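Local structure of adenosine deaminase 1 (Arthrobacter aurescens, 3RYS) at residues A[153-158]-A[187-192]; A[195-200]-A[317-322]; A[306-311]-A[334-339]. The protein probably catalyses the zinc-dependent hydrolytic deamination of adenine to hypoxanthine and ammonia, a step of purine salvage and nitrogen catabolism. All blocks are in the same frame, centred on the assembly; numbering follows the deposited sequence.

Contact 1 of 3, residues A[153-158]-A[187-192]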
ATOM      1  N   GLU A 153      12.695 -11.760 -14.819  1.00 17.22           N
ATOM      2  CA  GLU A 153      11.990 -12.652 -15.729  1.00 18.34           C
ATOM      3  C   GLU A 153      10.483 -12.448 -15.662  1.00 18.56           C
ATOM      4  O   GLU A 153       9.812 -12.461 -16.690  1.00 23.59           O
ATOM      5  CB  GLU A 153      12.352 -14.112 -15.467  1.00 21.17           C
ATOM      6  CG  GLU A 153      13.640 -14.542 -16.147  1.00 20.39           C
ATOM      7  CD  GLU A 153      13.928 -16.021 -15.978  1.00 22.91           C
ATOM      8  OE1 GLU A 153      13.069 -16.744 -15.428  1.00 23.82           O
ATOM      9  OE2 GLU A 153      15.020 -16.459 -16.395  1.00 26.08           O
ATOM     10  N   VAL A 154       9.958 -12.254 -14.455  1.00 17.76           N
ATOM     11  CA  VAL A 154       8.536 -11.976 -14.281  1.00 16.93           C
ATOM     12  C   VAL A 154       8.166 -10.638 -14.928  1.00 19.16           C
ATOM     13  O   VAL A 154       7.155 -10.531 -15.632  1.00 17.35           O
ATOM     14  CB  VAL A 154       8.131 -11.965 -12.793  1.00 17.50           C
ATOM     15  CG1 VAL A 154       6.676 -11.534 -12.637  1.00 14.08           C
ATOM     16  CG2 VAL A 154       8.357 -13.336 -12.170  1.00 13.00           C
ATOM     17  N   LEU A 155       8.992  -9.623 -14.688  1.00 18.94           N
ATOM     18  CA  LEU A 155       8.801  -8.322 -15.319  1.00 18.20           C
ATOM     19  C   LEU A 155       8.705  -8.461 -16.838  1.00 18.45           C
ATOM     20  O   LEU A 155       7.802  -7.907 -17.461  1.00 15.79           O
ATOM     21  CB  LEU A 155       9.941  -7.372 -14.951  1.00 19.03           C
ATOM     22  CG  LEU A 155       9.884  -5.999 -15.624  1.00 19.14           C
ATOM     23  CD1 LEU A 155       8.537  -5.348 -15.378  1.00 17.23           C
ATOM     24  CD2 LEU A 155      11.016  -5.104 -15.137  1.00 23.32           C
ATOM     25  N   ASP A 156       9.644  -9.205 -17.419  1.00 17.63           N
ATOM     26  CA  ASP A 156       9.648  -9.482 -18.853  1.00 18.81           C
ATOM     27  C   ASP A 156       8.314 -10.040 -19.339  1.00 21.45           C
ATOM     28  O   ASP A 156       7.801  -9.622 -20.378  1.00 18.62           O
ATOM     29  CB  ASP A 156      10.757 -10.474 -19.204  1.00 19.80           C
ATOM     30  CG  ASP A 156      12.110  -9.817 -19.329  1.00 27.56           C
ATOM     31  OD1 ASP A 156      12.167  -8.594 -19.594  1.00 30.82           O
ATOM     32  OD2 ASP A 156      13.120 -10.532 -19.166  1.00 34.03           O
ATOM     33  N   GLN A 157       7.765 -10.996 -18.595  1.00 18.40           N
ATOM     34  CA  GLN A 157       6.500 -11.608 -18.980  1.00 20.74           C
ATOM     35  C   GLN A 157       5.331 -10.643 -18.851  1.00 24.98           C
ATOM     36  O   GLN A 157       4.427 -10.654 -19.683  1.00 27.62           O
ATOM     37  CB  GLN A 157       6.240 -12.887 -18.190  1.00 20.78           C
ATOM     38  CG  GLN A 157       6.457 -14.143 -19.009  1.00 28.13           C
ATOM     39  CD  GLN A 157       5.294 -14.433 -19.944  1.00 31.27           C
ATOM     40  OE1 GLN A 157       4.162 -14.627 -19.501  1.00 38.44           O
ATOM     41  NE2 GLN A 157       5.571 -14.473 -21.240  1.00 27.29           N
ATOM     42  N   LEU A 158       5.349  -9.812 -17.813  1.00 19.18           N
ATOM     43  CA  LEU A 158       4.344  -8.764 -17.673  1.00 19.11           C
ATOM     44  C   LEU A 158       4.366  -7.831 -18.876  1.00 20.04           C
ATOM     45  O   LEU A 158       3.326  -7.523 -19.455  1.00 22.43           O
ATOM     46  CB  LEU A 158       4.561  -7.971 -16.388  1.00 17.52           C
ATOM     47  CG  LEU A 158       4.176  -8.741 -15.127  1.00 20.37           C
ATOM     48  CD1 LEU A 158       4.513  -7.945 -13.879  1.00 19.28           C
ATOM     49  CD2 LEU A 158       2.697  -9.098 -15.166  1.00 16.68           C
ATOM     50  N   GLN A 187      16.176  -0.396 -13.536  1.00 23.93           N
ATOM     51  CA  GLN A 187      16.651   0.125 -14.811  1.00 25.03           C
ATOM     52  C   GLN A 187      15.777  -0.427 -15.933  1.00 24.03           C
ATOM     53  O   GLN A 187      15.428   0.288 -16.871  1.00 26.38           O
ATOM     54  CB  GLN A 187      18.122  -0.225 -15.039  1.00 24.36           C
ATOM     55  CG  GLN A 187      19.092   0.779 -14.433  1.00 30.20           C
ATOM     56  CD  GLN A 187      20.546   0.333 -14.531  1.00 41.23           C
ATOM     57  OE1 GLN A 187      20.883  -0.819 -14.236  1.00 41.45           O
ATOM     58  NE2 GLN A 187      21.418   1.250 -14.935  1.00 34.96           N
ATOM     59  N   ARG A 188      15.408  -1.699 -15.820  1.00 23.55           N
ATOM     60  CA  ARG A 188      14.490  -2.320 -16.770  1.00 29.42           C
ATOM     61  C   ARG A 188      13.149  -1.594 -16.807  1.00 27.17           C
ATOM     62  O   ARG A 188      12.668  -1.212 -17.872  1.00 24.51           O
ATOM     63  CB  ARG A 188      14.274  -3.795 -16.423  1.00 30.60           C
ATOM     64  CG  ARG A 188      14.975  -4.777 -17.351  1.00 35.39           C
ATOM     65  CD  ARG A 188      14.058  -5.182 -18.499  1.00 36.53           C
ATOM     66  NE  ARG A 188      13.456  -4.017 -19.137  1.00 37.20           N
ATOM     67  CZ  ARG A 188      12.707  -4.060 -20.235  1.00 41.95           C
ATOM     68  NH1 ARG A 188      12.207  -2.936 -20.737  1.00 38.45           N
ATOM     69  NH2 ARG A 188      12.459  -5.221 -20.832  1.00 41.52           N
ATOM     70  N   ALA A 189      12.560  -1.407 -15.632  1.00 27.05           N
ATOM     71  CA  ALA A 189      11.264  -0.756 -15.499  1.00 23.61           C
ATOM     72  C   ALA A 189      11.257   0.664 -16.061  1.00 21.22           C
ATOM     73  O   ALA A 189      10.342   1.043 -16.786  1.00 21.33           O
ATOM     74  CB  ALA A 189      10.832  -0.746 -14.042  1.00 21.81           C
ATOM     75  N   ALA A 190      12.268   1.452 -15.711  1.00 22.42           N
ATOM     76  CA  ALA A 190      12.324   2.848 -16.138  1.00 21.86           C
ATOM     77  C   ALA A 190      12.363   2.974 -17.658  1.00 23.26           C
ATOM     78  O   ALA A 190      11.630   3.777 -18.240  1.00 18.62           O
ATOM     79  CB  ALA A 190      13.521   3.556 -15.509  1.00 23.39           C
ATOM     80  N   GLU A 191      13.219   2.184 -18.301  1.00 25.58           N
ATOM     81  CA  GLU A 191      13.309   2.204 -19.759  1.00 27.24           C
ATOM     82  C   GLU A 191      12.050   1.627 -20.408  1.00 25.97           C
ATOM     83  O   GLU A 191      11.844   1.780 -21.610  1.00 32.52           O
ATOM     84  CB  GLU A 191      14.570   1.485 -20.253  1.00 25.11           C
ATOM     85  CG  GLU A 191      14.590  -0.011 -19.999  1.00 36.28           C
ATOM     86  CD  GLU A 191      15.959  -0.634 -20.247  1.00 43.77           C
ATOM     87  OE1 GLU A 191      16.981   0.085 -20.125  1.00 35.46           O
ATOM     88  OE2 GLU A 191      16.012  -1.846 -20.556  1.00 41.95           O
ATOM     89  N   ALA A 192      11.207   0.975 -19.609  1.00 23.38           N
ATOM     90  CA  ALA A 192       9.913   0.494 -20.083  1.00 19.38           C
ATOM     91  C   ALA A 192       8.820   1.541 -19.865  1.00 20.30           C
ATOM     92  O   ALA A 192       7.664   1.325 -20.223  1.00 20.93           O
ATOM     93  CB  ALA A 192       9.544  -0.813 -19.404  1.00 18.93           C
TER
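R188 meets D156 across the two helices and E191 on its own helix, and its guanidinium receives these two acids in quite different ways. OD1 of D156 sits at the edge of the guanidinium, near its plane, with NH2 of R188 3.6 Å away, a long salt bridge. The carboxylate of E191 instead lies well out of that plane and makes a second long salt bridge, its OE2 3.6 Å from NE of R188; no N-H points at the oxygen, and attraction of charge is all that joins them. The carboxylate of D156 is turned 58° from the guanidinium plane, and the two side chains meet at about a right angle. An arginine suits this place because its chain is long enough to fold: bends at chi2 and chi3 bring the charged end round into the seam between the helices. The three residues form a network that would probably hold R188 loosely, by charge more than by directed bonds.

Below the charged layer the contact is apolar. With CG anti to the backbone N (chi1 177°), L155 extends toward the other helix, and its CD2 lies 3.7 Å from CB of R188. The same methyl reaches 4.5 Å from CB of A189, whose lone methyl lets the leucine come close to the helix backbone. R188 is thus amphipathic here, its first methylene serving L155 and its end serving D156.

The helix segments run nearly parallel, 17° apart with axes 11.0 Å from each other, as expected of successive outer helices in a beta/alpha barrel. I168 of strand 167-171 lies beneath the pair, touched by both L155 and A189; L194, just before strand 195-200, meets the same two residues, while L158 turns to L114 and V118 of helix 114-125.

Contact 2 of 3, residues A[195-200]-A[317-322]. With ZN (zinc ion), chain C; ADE (adenine), chain D.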
ATOM      1  N   ARG A 195       6.563   3.541 -13.830  1.00 21.33           N
ATOM      2  CA  ARG A 195       6.820   4.363 -12.657  1.00 21.94           C
ATOM      3  C   ARG A 195       7.384   3.507 -11.531  1.00 19.07           C
ATOM      4  O   ARG A 195       7.252   2.284 -11.550  1.00 19.09           O
ATOM      5  CB  ARG A 195       5.546   5.093 -12.236  1.00 20.41           C
ATOM      6  CG  ARG A 195       5.158   6.184 -13.220  1.00 19.16           C
ATOM      7  CD  ARG A 195       4.040   7.045 -12.683  1.00 24.56           C
ATOM      8  NE  ARG A 195       4.118   8.415 -13.182  1.00 23.36           N
ATOM      9  CZ  ARG A 195       4.904   9.354 -12.661  1.00 29.74           C
ATOM     10  NH1 ARG A 195       5.685   9.072 -11.629  1.00 21.61           N
ATOM     11  NH2 ARG A 195       4.915  10.576 -13.173  1.00 45.97           N
ATOM     12  N   ARG A 196       8.024   4.141 -10.556  1.00 19.43           N
ATOM     13  CA  ARG A 196       8.779   3.391  -9.558  1.00 17.60           C
ATOM     14  C   ARG A 196       8.474   3.785  -8.122  1.00 14.95           C
ATOM     15  O   ARG A 196       8.496   4.962  -7.772  1.00 16.53           O
ATOM     16  CB  ARG A 196      10.274   3.554  -9.814  1.00 17.76           C
ATOM     17  CG  ARG A 196      10.770   2.845 -11.050  1.00 21.29           C
ATOM     18  CD  ARG A 196      11.685   3.757 -11.832  1.00 24.12           C
ATOM     19  NE  ARG A 196      10.905   4.733 -12.584  1.00 27.38           N
ATOM     20  CZ  ARG A 196      11.244   6.009 -12.730  1.00 27.25           C
ATOM     21  NH1 ARG A 196      12.351   6.473 -12.165  1.00 24.78           N
ATOM     22  NH2 ARG A 196      10.466   6.821 -13.432  1.00 27.36           N
ATOM     23  N   ILE A 197       8.189   2.784  -7.294  1.00 13.30           N
ATOM     24  CA  ILE A 197       8.113   2.973  -5.851  1.00 14.54           C
ATOM     25  C   ILE A 197       8.809   1.809  -5.151  1.00 15.30           C
ATOM     26  O   ILE A 197       9.059   0.770  -5.759  1.00 13.22           O
ATOM     27  CB  ILE A 197       6.664   3.071  -5.355  1.00 11.69           C
ATOM     28  CG1 ILE A 197       5.935   1.750  -5.597  1.00 15.56           C
ATOM     29  CG2 ILE A 197       5.945   4.216  -6.037  1.00 13.16           C
ATOM     30  CD1 ILE A 197       4.527   1.721  -5.043  1.00 16.34           C
ATOM     31  N   ALA A 198       9.128   1.984  -3.873  1.00 14.11           N
ATOM     32  CA  ALA A 198       9.790   0.928  -3.121  1.00 13.76           C
ATOM     33  C   ALA A 198       9.605   1.095  -1.621  1.00 12.80           C
ATOM     34  O   ALA A 198       9.622   2.211  -1.101  1.00 13.37           O
ATOM     35  CB  ALA A 198      11.275   0.882  -3.467  1.00 16.03           C
ATOM     36  N   HIS A 199       9.423  -0.027  -0.930  1.00 12.74           N
ATOM     37  CA  HIS A 199       9.405  -0.035   0.526  1.00 11.87           C
ATOM     38  C   HIS A 199      10.793   0.276   1.059  1.00 11.58           C
ATOM     39  O   HIS A 199      11.777  -0.341   0.647  1.00 12.26           O
ATOM     40  CB  HIS A 199       8.942  -1.392   1.049  1.00 11.75           C
ATOM     41  CG  HIS A 199       7.463  -1.590   0.978  1.00 12.98           C
ATOM     42  ND1 HIS A 199       6.744  -1.421  -0.185  1.00 13.74           N
ATOM     43  CD2 HIS A 199       6.565  -1.945   1.928  1.00 13.42           C
ATOM     44  CE1 HIS A 199       5.467  -1.662   0.050  1.00 14.14           C
ATOM     45  NE2 HIS A 199       5.332  -1.985   1.324  1.00 14.50           N
ATOM     46  N   ALA A 200      10.871   1.241   1.967  1.00 11.75           N
ATOM     47  CA  ALA A 200      12.146   1.615   2.571  1.00 12.71           C
ATOM     48  C   ALA A 200      11.952   2.289   3.926  1.00 13.47           C
ATOM     49  O   ALA A 200      11.091   3.153   4.088  1.00 13.36           O
ATOM     50  CB  ALA A 200      12.939   2.521   1.631  1.00 11.48           C
ATOM     51  N   SER A 317       0.710  13.531  -4.609  1.00 13.32           N
ATOM     52  CA  SER A 317       1.743  12.511  -4.725  1.00 13.57           C
ATOM     53  C   SER A 317       1.336  11.371  -5.658  1.00 14.49           C
ATOM     54  O   SER A 317       2.187  10.651  -6.177  1.00 14.85           O
ATOM     55  CB  SER A 317       2.113  11.966  -3.343  1.00 14.90           C
ATOM     56  OG  SER A 317       2.543  13.005  -2.480  1.00 11.47           O
ATOM     57  N   SER A 318       0.036  11.208  -5.873  1.00 16.35           N
ATOM     58  CA  SER A 318      -0.450  10.140  -6.744  1.00 17.12           C
ATOM     59  C   SER A 318       0.078  10.288  -8.172  1.00 15.76           C
ATOM     60  O   SER A 318       0.586  11.345  -8.555  1.00 14.82           O
ATOM     61  CB  SER A 318      -1.983  10.085  -6.741  1.00 14.48           C
ATOM     62  OG  SER A 318      -2.541  11.229  -7.361  1.00 14.83           O
ATOM     63  N   PHE A 319      -0.037   9.213  -8.945  1.00 13.27           N
ATOM     64  CA  PHE A 319       0.344   9.225 -10.351  1.00 15.38           C
ATOM     65  C   PHE A 319      -0.897   9.396 -11.219  1.00 17.57           C
ATOM     66  O   PHE A 319      -0.931   8.971 -12.372  1.00 15.70           O
ATOM     67  CB  PHE A 319       1.084   7.941 -10.731  1.00 14.88           C
ATOM     68  CG  PHE A 319       2.358   7.723  -9.966  1.00 17.74           C
ATOM     69  CD1 PHE A 319       3.199   8.785  -9.673  1.00 21.15           C
ATOM     70  CD2 PHE A 319       2.727   6.453  -9.550  1.00 19.55           C
ATOM     71  CE1 PHE A 319       4.377   8.585  -8.967  1.00 17.41           C
ATOM     72  CE2 PHE A 319       3.908   6.250  -8.849  1.00 16.26           C
ATOM     73  CZ  PHE A 319       4.728   7.317  -8.559  1.00 15.27           C
ATOM     74  N   ALA A 320      -1.924  10.015 -10.648  1.00 19.84           N
ATOM     75  CA  ALA A 320      -3.142  10.314 -11.383  1.00 17.00           C
ATOM     76  C   ALA A 320      -2.931  11.537 -12.273  1.00 20.86           C
ATOM     77  O   ALA A 320      -1.950  12.271 -12.114  1.00 21.54           O
ATOM     78  CB  ALA A 320      -4.294  10.542 -10.423  1.00 15.90           C
ATOM     79  N   SER A 321      -3.850  11.747 -13.213  1.00 20.14           N
ATOM     80  CA  SER A 321      -3.781  12.892 -14.111  1.00 18.74           C
ATOM     81  C   SER A 321      -3.925  14.199 -13.337  1.00 21.54           C
ATOM     82  O   SER A 321      -4.604  14.255 -12.312  1.00 24.10           O
ATOM     83  CB  SER A 321      -4.887  12.807 -15.158  1.00 19.60           C
ATOM     84  OG  SER A 321      -6.156  13.053 -14.572  1.00 19.12           O
ATOM     85  N   ASP A 322      -3.292  15.255 -13.829  1.00 20.18           N
ATOM     86  CA  ASP A 322      -3.410  16.551 -13.177  1.00 23.44           C
ATOM     87  C   ASP A 322      -4.880  16.961 -13.090  1.00 23.58           C
ATOM     88  O   ASP A 322      -5.286  17.678 -12.171  1.00 21.81           O
ATOM     89  CB  ASP A 322      -2.582  17.603 -13.918  1.00 21.73           C
ATOM     90  CG  ASP A 322      -1.092  17.321 -13.850  1.00 27.90           C
ATOM     91  OD1 ASP A 322      -0.615  16.898 -12.774  1.00 27.09           O
ATOM     92  OD2 ASP A 322      -0.397  17.516 -14.869  1.00 29.79           O
TER
HETATM   93 ZN    ZN C 344       3.498  -2.199   2.652  1.00 17.39          ZN
HETATM   94  N9  ADE D 345       4.225  -6.960   2.038  1.00 18.84           N
HETATM   95  C8  ADE D 345       2.935  -6.554   2.255  1.00 21.89           C
HETATM   96  N7  ADE D 345       2.823  -5.512   3.052  1.00 20.30           N
HETATM   97  C5  ADE D 345       4.139  -5.218   3.382  1.00 22.54           C
HETATM   98  C6  ADE D 345       4.711  -4.220   4.201  1.00 23.31           C
HETATM   99  N6  ADE D 345       3.983  -3.308   4.855  1.00 21.81           N
HETATM  100  N1  ADE D 345       6.058  -4.200   4.319  1.00 22.49           N
HETATM  101  C2  ADE D 345       6.778  -5.120   3.660  1.00 22.84           C
HETATM  102  N3  ADE D 345       6.358  -6.105   2.862  1.00 21.82           N
HETATM  103  C4  ADE D 345       5.016  -6.099   2.766  1.00 20.84           C
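The guanidinium of R195 lies flat on one face of the F319 ring, a cation-pi stack with the two planes 21° apart and the centres 4.1 Å from each other. CD of R195 rests over that same face, 3.5 Å from the ring centroid, and adds a CH-pi contact, while CG2 of I197 meets the ring at its edge, 4.0 Å from CE2 of F319. The contact belongs to the beta/alpha barrel of the metallo-dependent hydrolases: R195 and I197 stand on strand 195-200, and F319 comes from the loop joining the last two helices.

R195 suits its place because it combines an apolar chain with a charged, flat end. Its CG is anti to the carbonyl carbon (chi1 -70°) and the chain is extended from CG to NE, which lays CD and then the guanidinium along the aromatic face. NH1 of R195 also forms a salt bridge to E219, which probably helps to fix the rotation of the stacked group. F319 is also held through its backbone, whose N donates a hydrogen bond to OE2 of E99 on strand 95-102; the loop therefore spans two strands of the barrel.

A leucine in place of F319 would probably lose the stack, leaving the guanidinium without its flat partner and more dependent on E219 for its orientation, and is likely to weaken the apolar contact with I197.

Alternate residues of the strand face the same way, so the row begun by R195 and I197 ends at the active site in H199. There H199 binds the zinc ion together with H19, H21 and D280; NE2 of H199 lies 2.3 Å from the zinc, and N6 of the bound adenine is 2.5 Å from the metal.

Contact 3 of 3, residues A[306-311]-A[334-339]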
ATOM      1  N   GLU A 306      -5.158  19.713   9.523  1.00 19.66           N
ATOM      2  CA  GLU A 306      -4.027  18.796   9.454  1.00 17.82           C
ATOM      3  C   GLU A 306      -4.388  17.576   8.603  1.00 20.18           C
ATOM      4  O   GLU A 306      -3.652  17.219   7.677  1.00 18.95           O
ATOM      5  CB  GLU A 306      -3.562  18.398  10.859  1.00 18.76           C
ATOM      6  CG  GLU A 306      -2.858  19.538  11.609  1.00 22.49           C
ATOM      7  CD  GLU A 306      -2.614  19.234  13.085  1.00 27.21           C
ATOM      8  OE1 GLU A 306      -3.281  18.329  13.631  1.00 26.32           O
ATOM      9  OE2 GLU A 306      -1.758  19.905  13.702  1.00 28.16           O
ATOM     10  N   GLN A 307      -5.529  16.956   8.913  1.00 18.08           N
ATOM     11  CA  GLN A 307      -6.073  15.858   8.116  1.00 14.54           C
ATOM     12  C   GLN A 307      -6.164  16.224   6.637  1.00 16.48           C
ATOM     13  O   GLN A 307      -5.820  15.426   5.762  1.00 15.02           O
ATOM     14  CB  GLN A 307      -7.464  15.471   8.618  1.00 16.12           C
ATOM     15  CG  GLN A 307      -7.499  14.347   9.638  1.00 17.59           C
ATOM     16  CD  GLN A 307      -8.910  14.084  10.151  1.00 21.84           C
ATOM     17  OE1 GLN A 307      -9.501  14.926  10.829  1.00 19.82           O
ATOM     18  NE2 GLN A 307      -9.455  12.912   9.829  1.00 19.02           N
ATOM     19  N   ALA A 308      -6.640  17.433   6.362  1.00 16.09           N
ATOM     20  CA  ALA A 308      -6.766  17.901   4.986  1.00 17.41           C
ATOM     21  C   ALA A 308      -5.408  17.954   4.293  1.00 15.54           C
ATOM     22  O   ALA A 308      -5.271  17.552   3.140  1.00 15.10           O
ATOM     23  CB  ALA A 308      -7.427  19.262   4.951  1.00 17.69           C
ATOM     24  N   THR A 309      -4.407  18.462   5.003  1.00 14.67           N
ATOM     25  CA  THR A 309      -3.060  18.527   4.464  1.00 14.68           C
ATOM     26  C   THR A 309      -2.596  17.131   4.049  1.00 15.40           C
ATOM     27  O   THR A 309      -2.063  16.948   2.951  1.00 13.73           O
ATOM     28  CB  THR A 309      -2.073  19.149   5.477  1.00 16.27           C
ATOM     29  OG1 THR A 309      -2.456  20.503   5.746  1.00 17.80           O
ATOM     30  CG2 THR A 309      -0.653  19.133   4.925  1.00 12.84           C
ATOM     31  N   LEU A 310      -2.815  16.152   4.925  1.00 14.42           N
ATOM     32  CA  LEU A 310      -2.467  14.759   4.645  1.00 13.30           C
ATOM     33  C   LEU A 310      -3.182  14.249   3.398  1.00 14.02           C
ATOM     34  O   LEU A 310      -2.581  13.587   2.549  1.00 12.50           O
ATOM     35  CB  LEU A 310      -2.824  13.873   5.839  1.00 11.14           C
ATOM     36  CG  LEU A 310      -2.005  14.110   7.105  1.00 14.87           C
ATOM     37  CD1 LEU A 310      -2.556  13.296   8.261  1.00 15.68           C
ATOM     38  CD2 LEU A 310      -0.538  13.784   6.861  1.00 13.45           C
ATOM     39  N   ALA A 311      -4.471  14.561   3.306  1.00 14.52           N
ATOM     40  CA  ALA A 311      -5.288  14.196   2.156  1.00 14.79           C
ATOM     41  C   ALA A 311      -4.727  14.777   0.861  1.00 16.39           C
ATOM     42  O   ALA A 311      -4.551  14.058  -0.127  1.00 16.32           O
ATOM     43  CB  ALA A 311      -6.722  14.666   2.362  1.00 14.64           C
ATOM     44  N   GLU A 334     -13.510  21.437  -0.178  1.00 24.73           N
ATOM     45  CA  GLU A 334     -14.857  21.418   0.273  1.00 27.45           C
ATOM     46  C   GLU A 334     -14.997  20.717   1.579  1.00 25.72           C
ATOM     47  O   GLU A 334     -15.645  21.182   2.438  1.00 31.92           O
ATOM     48  CB  GLU A 334     -15.768  20.785  -0.753  1.00 28.84           C
ATOM     49  CG  GLU A 334     -16.183  21.672  -1.857  1.00 32.72           C
ATOM     50  CD  GLU A 334     -16.394  23.108  -1.467  1.00 43.46           C
ATOM     51  OE1 GLU A 334     -17.371  23.408  -0.773  1.00 37.52           O
ATOM     52  OE2 GLU A 334     -15.588  23.949  -1.881  1.00 42.87           O
ATOM     53  N   TRP A 335     -14.396  19.573   1.726  1.00 24.23           N
ATOM     54  CA  TRP A 335     -14.523  18.807   2.962  1.00 24.20           C
ATOM     55  C   TRP A 335     -14.108  19.637   4.175  1.00 27.06           C
ATOM     56  O   TRP A 335     -14.761  19.601   5.214  1.00 27.66           O
ATOM     57  CB  TRP A 335     -13.704  17.517   2.895  1.00 21.25           C
ATOM     58  CG  TRP A 335     -13.723  16.737   4.173  1.00 22.46           C
ATOM     59  CD1 TRP A 335     -14.708  15.902   4.607  1.00 20.90           C
ATOM     60  CD2 TRP A 335     -12.706  16.720   5.185  1.00 24.96           C
ATOM     61  NE1 TRP A 335     -14.371  15.367   5.828  1.00 24.21           N
ATOM     62  CE2 TRP A 335     -13.149  15.852   6.205  1.00 25.91           C
ATOM     63  CE3 TRP A 335     -11.470  17.360   5.329  1.00 19.90           C
ATOM     64  CZ2 TRP A 335     -12.392  15.603   7.355  1.00 24.16           C
ATOM     65  CZ3 TRP A 335     -10.722  17.112   6.470  1.00 22.90           C
ATOM     66  CH2 TRP A 335     -11.187  16.242   7.469  1.00 24.17           C
ATOM     67  N   VAL A 336     -13.021  20.389   4.033  1.00 26.34           N
ATOM     68  CA  VAL A 336     -12.530  21.241   5.110  1.00 26.13           C
ATOM     69  C   VAL A 336     -13.529  22.332   5.480  1.00 28.75           C
ATOM     70  O   VAL A 336     -13.811  22.552   6.657  1.00 29.75           O
ATOM     71  CB  VAL A 336     -11.203  21.910   4.726  1.00 24.25           C
ATOM     72  CG1 VAL A 336     -10.776  22.901   5.798  1.00 20.22           C
ATOM     73  CG2 VAL A 336     -10.142  20.860   4.505  1.00 23.27           C
ATOM     74  N   LYS A 337     -14.105  22.962   4.486  1.00 27.03           N
ATOM     75  CA  LYS A 337     -15.041  24.012   4.707  1.00 28.04           C
ATOM     76  C   LYS A 337     -16.308  23.545   5.307  1.00 26.90           C
ATOM     77  O   LYS A 337     -16.904  24.223   6.077  1.00 32.20           O
ATOM     78  CB  LYS A 337     -15.363  24.666   3.404  1.00 28.87           C
ATOM     79  CG  LYS A 337     -14.385  25.610   2.961  1.00 27.98           C
ATOM     80  CD  LYS A 337     -14.774  26.078   1.670  1.00 30.46           C
ATOM     81  CE  LYS A 337     -13.627  26.650   0.966  1.00 35.42           C
ATOM     82  NZ  LYS A 337     -14.059  27.728   0.104  1.00 42.29           N
ATOM     83  N   ALA A 338     -16.719  22.371   4.926  1.00 25.69           N
ATOM     84  CA  ALA A 338     -17.886  21.772   5.489  1.00 34.44           C
ATOM     85  C   ALA A 338     -17.648  21.186   6.879  1.00 34.89           C
ATOM     86  O   ALA A 338     -18.552  20.895   7.591  1.00 34.04           O
ATOM     87  CB  ALA A 338     -18.361  20.728   4.584  1.00 31.58           C
ATOM     88  N   SER A 339     -16.403  21.035   7.252  1.00 33.53           N
ATOM     89  CA  SER A 339     -16.013  20.230   8.366  1.00 32.00           C
ATOM     90  C   SER A 339     -15.454  20.989   9.521  1.00 36.10           C
ATOM     91  O   SER A 339     -15.079  20.406  10.477  1.00 37.79           O
ATOM     92  CB  SER A 339     -14.951  19.235   7.919  1.00 28.55           C
ATOM     93  OG  SER A 339     -15.531  18.069   7.450  1.00 32.56           O
TER
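An antiparallel helical hairpin at the C-terminal end of the chain brings W335 against Q307 and A308. The segments of helices 304-317 and 322-339 run at 169° to each other, their axes 10.2 Å apart. The six-membered ring of the indole makes most of the contact: CH2 of W335 stands 4.0 Å from CB of Q307, and CZ3 of W335 is 4.2 Å from CB of A308. With CG anti to the backbone N (chi1 176°), the tryptophan leans over to the other helix. OE1 of Q307 lies in the ring plane at its edge, the amide nearly perpendicular to the indole.

A308, with its single methyl, suits a place where the helices come close, opposite V336, the CA atoms of A308 and V336 being 6.7 Å apart. Q307 also touches F293 and V297 of helix 289-300, and NE1 of W335 is hydrogen-bonded to OG1 of T11, tying the N-terminal stretch to this hairpin.

Between the two helices the chemistry is almost wholly apolar, which implies cohesion through fit and burial, with the glutamine oxygen adding at most a weak electrostatic attraction to the aromatic C-H edge.

Followed from the N terminus, contact 1 comes first and closes a loop of 28 residues that holds strand 167-171, joining two successive outer helices of the barrel. It is complete before contact 2 opens at the very next strand, and the two touch where A190 CB lies 4.1 Å from R196 NE. Contact 2 closes a much longer loop, of 116 residues, fastening strand 195-200 to the turn between the last two helices. Contact 3 opens within that loop and closes beyond it, so contacts 2 and 3 cross; its own loop of 22 residues pairs helices 304-317 and 322-339. Contacts 1 and 3 lie on opposite sides of the chain's centre.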